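Beta-lactamase-related domain-containing protein (Bacteroides dorei DSM 17855, PDB 5TGF) is a putative serine beta-lactamase-like hydrolase, probably acting on amide or ester bonds, whose true substrate is not known and which can bind calcium. Local coordinates at residues Ile68-Val71 against Val72-Asp76; Ala155-Met158 against Ala159-Ala162; Glu166-Pro169 against Leu170-Leu174. All coordinates share one frame; numbering follows the deposited sequence.

Interaction 1: residues Ile68-Val71 against Val72-Asp76; sequences IGAV and VDRTD
The guanidinium of Arg-74 meets the carbonyl oxygen of Ala-70 at its edge, in its own plane: NH1 lies 3.1 Å from Ala-70 O, with an N-H...O angle of 157°. Seen from the carbonyl the donor stands above the peptide plane, and the backbone N of Arg-74 adds a weak bond to the same oxygen. CG of Arg-74 is anti to the carbonyl carbon (chi1 -75°), and the chain runs extended to NE, so that CB, CG and CD skirt Ala-70 O before chi4 turns NH1 back on it; NH1 also comes 3.7 Å from Ala-70 CB. The carboxylate of Asp-73 lies beside Gly-69 O without bonding to it; its oxygens are held by Thr-233 OG1 and Lys-230 N. Just before this, Val-72 N gives a nearly straight bond to Ile-68 O at 2.9 Å. Val-71 O is gripped from opposite faces of its plane by Arg-74 N (3.0 Å) and Thr-75 OG1 (2.7 Å). With chi1 at 63°, the hydroxyl of Thr-75 sits between backbone N and carbonyl carbon and turns back to that oxygen, while Leu-77 N donates to the same OG1. Val-72, Thr-75 and Leu-77 bind calcium in a crystal structure of this protein, though no ion is bound here, so residues 72 to 77 contribute to a metal site. Helix 167-179 packs on Ile-68, Ala-70, Val-71 and Arg-74 through Phe-167 and Leu-174, and helix 150-163 meets Ile-68 through Ala-155 and Val-71 through Ala-162.

Interaction 2: residues Ala155-Met158 against Ala159-Ala162; sequences AGRM and AEVA
From Ala-155 to Ala-162 the backbone is regular alpha-helix, each N-H of the second half bonding to the carbonyl four residues back, as Val-161 N does to Arg-157 O at 3.0 Å. The bond at the other extreme, Ala-159 N to Ala-155 O, is 3.3 Å long. Across this turn the side chain of Arg-157 is the main actor. Its CG is anti to the backbone N (chi1 -178°); CB leads away from the next turn, but a bend at chi2 folds the chain back along the helix and brings the guanidinium to rest over that turn. NH1 reaches Glu-160 OE1 at 2.9 Å in an i to i+3 salt bridge, with an N-H...O angle of 153°. The oxygen is met on its anti side, a little out of the carboxylate plane, and the two flat groups stand almost perpendicular, 83° apart, so one N-H is used and no two-pronged pairing forms. Val-161 CG2 lies over the centre of one guanidinium face, 3.6 Å from Arg-157 CZ. On another side of the helix the selenomethionine Met-158 packs among Leu-100, Leu-103, Val-83 and Trp-86, and Ala-155 touches Leu-100, Leu-103 and Leu-104. The carboxylate of Glu-160 serves two partners: OE1 takes the arginine, while OE2 accepts from Phe-167 N at the start of the following helix. In this largely buried setting the pairing with Arg-157 probably keeps Glu-160 ionised and would fix the rotation of its carboxylate for that second bond.

Interaction 3: residues Glu166-Pro169 against Leu170-Leu174; sequences EFEP and LFQEL
A bend at chi2 of 57° in Glu-168, after a CG anti to the backbone N, and a second bend at chi2 in Gln-172 bring carboxylate and amide together across one turn of the helix. This i to i+4 pair lies in the first turns of helix 167-179, in a beta-lactamase-like fold, with Glu-166 at the N-cap position. Gln-172 NE2 donates to Glu-168 OE2 at 2.8 Å, almost linear at 172°; the oxygen lies in the amide plane and is approached nearly end-on, although the two flat groups are twisted 57° apart. NE2 also donates to Ser-184 O, and Glu-168 OE1 accepts from Phe-186 N, so the pair pins the chain around Ser-184 to Phe-186 against the helix. Phe-171 runs alongside Glu-168, its CD2 3.9 Å from OE1 of Glu-168. Both Phe-167 and Phe-171 make edge-to-face contacts with the ring of Phe-186, and Phe-171 also packs on Val-63 and Val-67 of helix 60-74. Glu-166 OE2 hydrogen-bonds to His-124 ND1, and the carboxylate of Glu-173 forms a salt bridge with Lys-165. At the helix start, Leu-170 N bonds to Glu-166 O at 3.0 Å in the carbonyl plane, and Leu-170 CG folds over that same oxygen, 3.3 Å from Glu-166 O.

How the interactions relate
From the N terminus the three contacts follow in series; each is local to its own helix and closes no loop, and none nests in or crosses another. Interaction 1 lies in the last part of helix 60-74 and the residues after it; interactions 2 and 3 lie on helices 150-163 and 167-179, joined by a short connection. The centres of the three contacts lie about 10 to 12 Å apart, and their residues touch. Interaction 1 meets interaction 2 through Ile-68 CD1 and Ala-155 CB, 3.8 Å apart, and interaction 3 through Arg-74 NE and Leu-174 CD2, at 3.5 Å. Between interactions 2 and 3, Gly-156 CA packs against Phe-167 CD1 at 4.1 Å.

Interaction 1: residues Ile68-Val71 against Val72-Asp76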
loop_
_atom_site.group_PDB
_atom_site.type_symbol
_atom_site.label_atom_id
_atom_site.label_comp_id
_atom_site.label_asym_id
_atom_site.label_seq_id
_atom_site.Cartn_x
_atom_site.Cartn_y
_atom_site.Cartn_z
ATOM N N ILE A 68 10.680 -2.849 3.999
ATOM C CA ILE A 68 11.414 -3.993 3.493
ATOM C C ILE A 68 12.483 -3.564 2.460
ATOM O O ILE A 68 13.615 -4.055 2.505
ATOM C CB ILE A 68 10.470 -5.072 2.911
ATOM C CG1 ILE A 68 9.508 -5.572 3.993
ATOM C CG2 ILE A 68 11.262 -6.206 2.236
ATOM C CD1 ILE A 68 8.403 -6.453 3.454
ATOM N N GLY A 69 12.143 -2.629 1.584
ATOM C CA GLY A 69 13.135 -2.059 0.685
ATOM C C GLY A 69 14.334 -1.419 1.422
ATOM O O GLY A 69 15.480 -1.499 0.953
ATOM N N ALA A 70 14.097 -0.773 2.539
ATOM C CA ALA A 70 15.205 -0.176 3.313
ATOM C C ALA A 70 16.123 -1.261 3.939
ATOM O O ALA A 70 17.347 -1.085 4.063
ATOM C CB ALA A 70 14.673 0.774 4.361
ATOM N N VAL A 71 15.541 -2.404 4.252
ATOM C CA VAL A 71 16.301 -3.547 4.723
ATOM C C VAL A 71 17.090 -4.173 3.583
ATOM O O VAL A 71 18.279 -4.501 3.738
ATOM C CB VAL A 71 15.365 -4.584 5.410
ATOM C CG1 VAL A 71 16.110 -5.852 5.768
ATOM C CG2 VAL A 71 14.724 -3.960 6.635
ATOM N N VAL A 72 16.463 -4.321 2.419
ATOM C CA VAL A 72 17.156 -4.818 1.243
ATOM C C VAL A 72 18.372 -3.936 0.912
ATOM O O VAL A 72 19.401 -4.449 0.515
ATOM C CB VAL A 72 16.215 -4.921 0.043
ATOM C CG1 VAL A 72 16.973 -5.029 -1.284
ATOM C CG2 VAL A 72 15.253 -6.092 0.250
ATOM N N ASP A 73 18.220 -2.636 1.065
ATOM C CA ASP A 73 19.308 -1.699 0.819
ATOM C C ASP A 73 20.514 -1.901 1.776
ATOM O O ASP A 73 21.637 -1.586 1.406
ATOM C CB ASP A 73 18.798 -0.252 0.909
ATOM C CG ASP A 73 17.949 0.164 -0.306
ATOM O OD1 ASP A 73 17.864 -0.597 -1.294
ATOM O OD2 ASP A 73 17.331 1.252 -0.262
ATOM N N ARG A 74 20.261 -2.372 2.990
ATOM C CA ARG A 74 21.259 -2.426 4.092
ATOM C C ARG A 74 21.835 -3.828 4.405
ATOM O O ARG A 74 22.691 -3.951 5.279
ATOM C CB ARG A 74 20.632 -1.915 5.388
ATOM C CG ARG A 74 20.467 -0.424 5.468
ATOM C CD ARG A 74 19.552 -0.072 6.629
ATOM N NE ARG A 74 19.468 1.364 6.850
ATOM C CZ ARG A 74 18.826 2.205 6.061
ATOM N NH1 ARG A 74 18.172 1.774 4.986
ATOM N NH2 ARG A 74 18.816 3.491 6.362
ATOM N N THR A 75 21.300 -4.876 3.799
ATOM C CA THR A 75 21.641 -6.258 4.176
ATOM C C THR A 75 21.796 -7.097 2.913
ATOM O O THR A 75 21.632 -6.605 1.812
ATOM C CB THR A 75 20.544 -6.891 5.050
ATOM O OG1 THR A 75 19.333 -6.979 4.290
ATOM C CG2 THR A 75 20.308 -6.099 6.343
ATOM N N ASP A 76 22.118 -8.376 3.074
ATOM C CA ASP A 76 22.141 -9.329 1.968
ATOM C C ASP A 76 20.730 -9.786 1.526
ATOM O O ASP A 76 20.597 -10.533 0.568
ATOM C CB ASP A 76 22.974 -10.553 2.383
ATOM C CG ASP A 76 23.205 -11.544 1.240
ATOM O OD1 ASP A 76 23.741 -11.163 0.181
ATOM O OD2 ASP A 76 22.867 -12.725 1.412
#

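Interaction 2: residues Ala155-Met158 against Ala159-Ala162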
loop_
_atom_site.group_PDB
_atom_site.type_symbol
_atom_site.label_atom_id
_atom_site.label_comp_id
_atom_site.label_asym_id
_atom_site.label_seq_id
_atom_site.Cartn_x
_atom_site.Cartn_y
_atom_site.Cartn_z
ATOM N N ALA A 155 6.969 -11.921 4.251
ATOM C CA ALA A 155 7.910 -10.906 3.764
ATOM C C ALA A 155 8.449 -10.058 4.901
ATOM O O ALA A 155 9.668 -9.837 5.002
ATOM C CB ALA A 155 7.269 -10.011 2.693
ATOM N N GLY A 156 7.552 -9.577 5.756
ATOM C CA GLY A 156 7.955 -8.815 6.906
ATOM C C GLY A 156 8.893 -9.577 7.849
ATOM O O GLY A 156 9.831 -8.996 8.390
ATOM N N ARG A 157 8.606 -10.861 8.083
ATOM C CA ARG A 157 9.437 -11.686 8.957
ATOM C C ARG A 157 10.839 -11.887 8.358
ATOM O O ARG A 157 11.825 -11.942 9.106
ATOM C CB ARG A 157 8.781 -13.028 9.206
ATOM C CG ARG A 157 9.534 -13.964 10.154
ATOM C CD ARG A 157 9.678 -13.413 11.533
ATOM N NE ARG A 157 10.572 -14.275 12.333
ATOM C CZ ARG A 157 11.459 -13.845 13.217
ATOM N NH1 ARG A 157 11.579 -12.559 13.511
ATOM N NH2 ARG A 157 12.233 -14.726 13.840
HETATM N N MSE A 158 10.949 -11.951 7.036
HETATM C CA MSE A 158 12.256 -12.127 6.422
HETATM C C MSE A 158 13.103 -10.878 6.688
HETATM O O MSE A 158 14.300 -10.998 7.005
HETATM C CB MSE A 158 12.199 -12.414 4.934
HETATM C CG MSE A 158 11.550 -13.750 4.562
HETATM SE SE MSE A 158 11.076 -13.815 2.664
HETATM C CE MSE A 158 12.827 -14.034 1.782
ATOM N N ALA A 159 12.471 -9.693 6.666
ATOM C CA ALA A 159 13.185 -8.451 6.958
ATOM C C ALA A 159 13.610 -8.389 8.430
ATOM O O ALA A 159 14.738 -7.944 8.737
ATOM C CB ALA A 159 12.362 -7.235 6.556
ATOM N N GLU A 160 12.753 -8.884 9.321
ATOM C CA GLU A 160 13.045 -8.936 10.745
ATOM C C GLU A 160 14.317 -9.767 11.012
ATOM O O GLU A 160 15.166 -9.370 11.810
ATOM C CB GLU A 160 11.902 -9.536 11.561
ATOM C CG GLU A 160 10.687 -8.659 11.717
ATOM C CD GLU A 160 9.651 -9.217 12.693
ATOM O OE1 GLU A 160 9.697 -10.419 13.053
ATOM O OE2 GLU A 160 8.768 -8.441 13.134
ATOM N N VAL A 161 14.394 -10.931 10.391
ATOM C CA VAL A 161 15.546 -11.805 10.538
ATOM C C VAL A 161 16.818 -11.171 9.967
ATOM O O VAL A 161 17.870 -11.233 10.580
ATOM C CB VAL A 161 15.243 -13.196 9.949
ATOM C CG1 VAL A 161 16.494 -14.079 9.881
ATOM C CG2 VAL A 161 14.180 -13.854 10.796
ATOM N N ALA A 162 16.701 -10.472 8.853
ATOM C CA ALA A 162 17.873 -9.867 8.228
ATOM C C ALA A 162 18.456 -8.739 9.072
ATOM O O ALA A 162 19.691 -8.536 9.084
ATOM C CB ALA A 162 17.519 -9.383 6.832
#

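Interaction 3: residues Glu166-Pro169 against Leu170-Leu174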
loop_
_atom_site.group_PDB
_atom_site.type_symbol
_atom_site.label_atom_id
_atom_site.label_comp_id
_atom_site.label_asym_id
_atom_site.label_seq_id
_atom_site.Cartn_x
_atom_site.Cartn_y
_atom_site.Cartn_z
ATOM N N GLU A 166 12.442 -6.297 15.247
ATOM C CA GLU A 166 11.042 -6.505 14.865
ATOM C C GLU A 166 10.549 -5.396 13.915
ATOM O O GLU A 166 11.149 -4.314 13.822
ATOM C CB GLU A 166 10.159 -6.633 16.103
ATOM C CG GLU A 166 10.286 -7.990 16.799
ATOM C CD GLU A 166 9.088 -8.311 17.664
ATOM O OE1 GLU A 166 8.969 -7.706 18.734
ATOM O OE2 GLU A 166 8.208 -9.092 17.237
ATOM N N PHE A 167 9.476 -5.700 13.198
ATOM C CA PHE A 167 9.028 -4.900 12.062
ATOM C C PHE A 167 8.545 -3.503 12.455
ATOM O O PHE A 167 8.817 -2.512 11.744
ATOM C CB PHE A 167 7.942 -5.652 11.266
ATOM C CG PHE A 167 7.571 -4.962 9.970
ATOM C CD1 PHE A 167 8.301 -5.169 8.834
ATOM C CD2 PHE A 167 6.561 -4.023 9.946
ATOM C CE1 PHE A 167 8.006 -4.484 7.654
ATOM C CE2 PHE A 167 6.231 -3.363 8.768
ATOM C CZ PHE A 167 6.968 -3.585 7.638
ATOM N N GLU A 168 7.794 -3.392 13.537
ATOM C CA GLU A 168 7.340 -2.069 13.947
ATOM C C GLU A 168 8.554 -1.152 14.333
ATOM O O GLU A 168 8.635 0.003 13.883
ATOM C CB GLU A 168 6.285 -2.165 15.028
ATOM C CG GLU A 168 5.854 -0.836 15.650
ATOM C CD GLU A 168 5.328 0.196 14.652
ATOM O OE1 GLU A 168 4.852 -0.168 13.566
ATOM O OE2 GLU A 168 5.388 1.394 14.954
ATOM N N PRO A 169 9.498 -1.671 15.145
ATOM C CA PRO A 169 10.667 -0.834 15.420
ATOM C C PRO A 169 11.471 -0.506 14.173
ATOM O O PRO A 169 11.963 0.634 14.050
ATOM C CB PRO A 169 11.506 -1.694 16.377
ATOM C CG PRO A 169 10.569 -2.610 17.006
ATOM C CD PRO A 169 9.355 -2.751 16.130
ATOM N N LEU A 170 11.539 -1.435 13.229
ATOM C CA LEU A 170 12.171 -1.155 11.945
ATOM C C LEU A 170 11.497 -0.030 11.176
ATOM O O LEU A 170 12.155 0.833 10.598
ATOM C CB LEU A 170 12.240 -2.404 11.072
ATOM C CG LEU A 170 13.275 -3.448 11.485
ATOM C CD1 LEU A 170 13.037 -4.675 10.640
ATOM C CD2 LEU A 170 14.706 -2.891 11.283
ATOM N N PHE A 171 10.170 -0.027 11.164
ATOM C CA PHE A 171 9.448 1.043 10.506
ATOM C C PHE A 171 9.826 2.390 11.102
ATOM O O PHE A 171 10.017 3.352 10.367
ATOM C CB PHE A 171 7.941 0.830 10.645
ATOM C CG PHE A 171 7.118 2.019 10.231
ATOM C CD1 PHE A 171 7.285 2.613 8.988
ATOM C CD2 PHE A 171 6.140 2.513 11.080
ATOM C CE1 PHE A 171 6.526 3.727 8.633
ATOM C CE2 PHE A 171 5.409 3.616 10.738
ATOM C CZ PHE A 171 5.584 4.208 9.488
ATOM N N GLN A 172 9.892 2.469 12.430
ATOM C CA GLN A 172 10.202 3.730 13.089
ATOM C C GLN A 172 11.662 4.116 12.791
ATOM O O GLN A 172 11.931 5.252 12.495
ATOM C CB GLN A 172 9.969 3.649 14.601
ATOM C CG GLN A 172 8.514 3.335 15.019
ATOM C CD GLN A 172 7.506 4.392 14.572
ATOM O OE1 GLN A 172 7.835 5.574 14.399
ATOM N NE2 GLN A 172 6.246 3.982 14.476
ATOM N N GLU A 173 12.569 3.161 12.845
ATOM C CA GLU A 173 13.994 3.472 12.653
ATOM C C GLU A 173 14.296 3.911 11.204
ATOM O O GLU A 173 14.941 4.944 10.985
ATOM C CB GLU A 173 14.864 2.294 13.062
ATOM C CG GLU A 173 16.350 2.517 12.787
ATOM C CD GLU A 173 17.183 1.244 12.859
ATOM O OE1 GLU A 173 16.668 0.195 13.323
ATOM O OE2 GLU A 173 18.370 1.293 12.441
ATOM N N LEU A 174 13.773 3.170 10.235
ATOM C CA LEU A 174 14.190 3.285 8.833
ATOM C C LEU A 174 13.334 4.215 7.959
ATOM O O LEU A 174 13.803 4.696 6.934
ATOM C CB LEU A 174 14.195 1.889 8.197
ATOM C CG LEU A 174 15.156 0.874 8.792
ATOM C CD1 LEU A 174 15.068 -0.436 8.044
ATOM C CD2 LEU A 174 16.591 1.395 8.770
#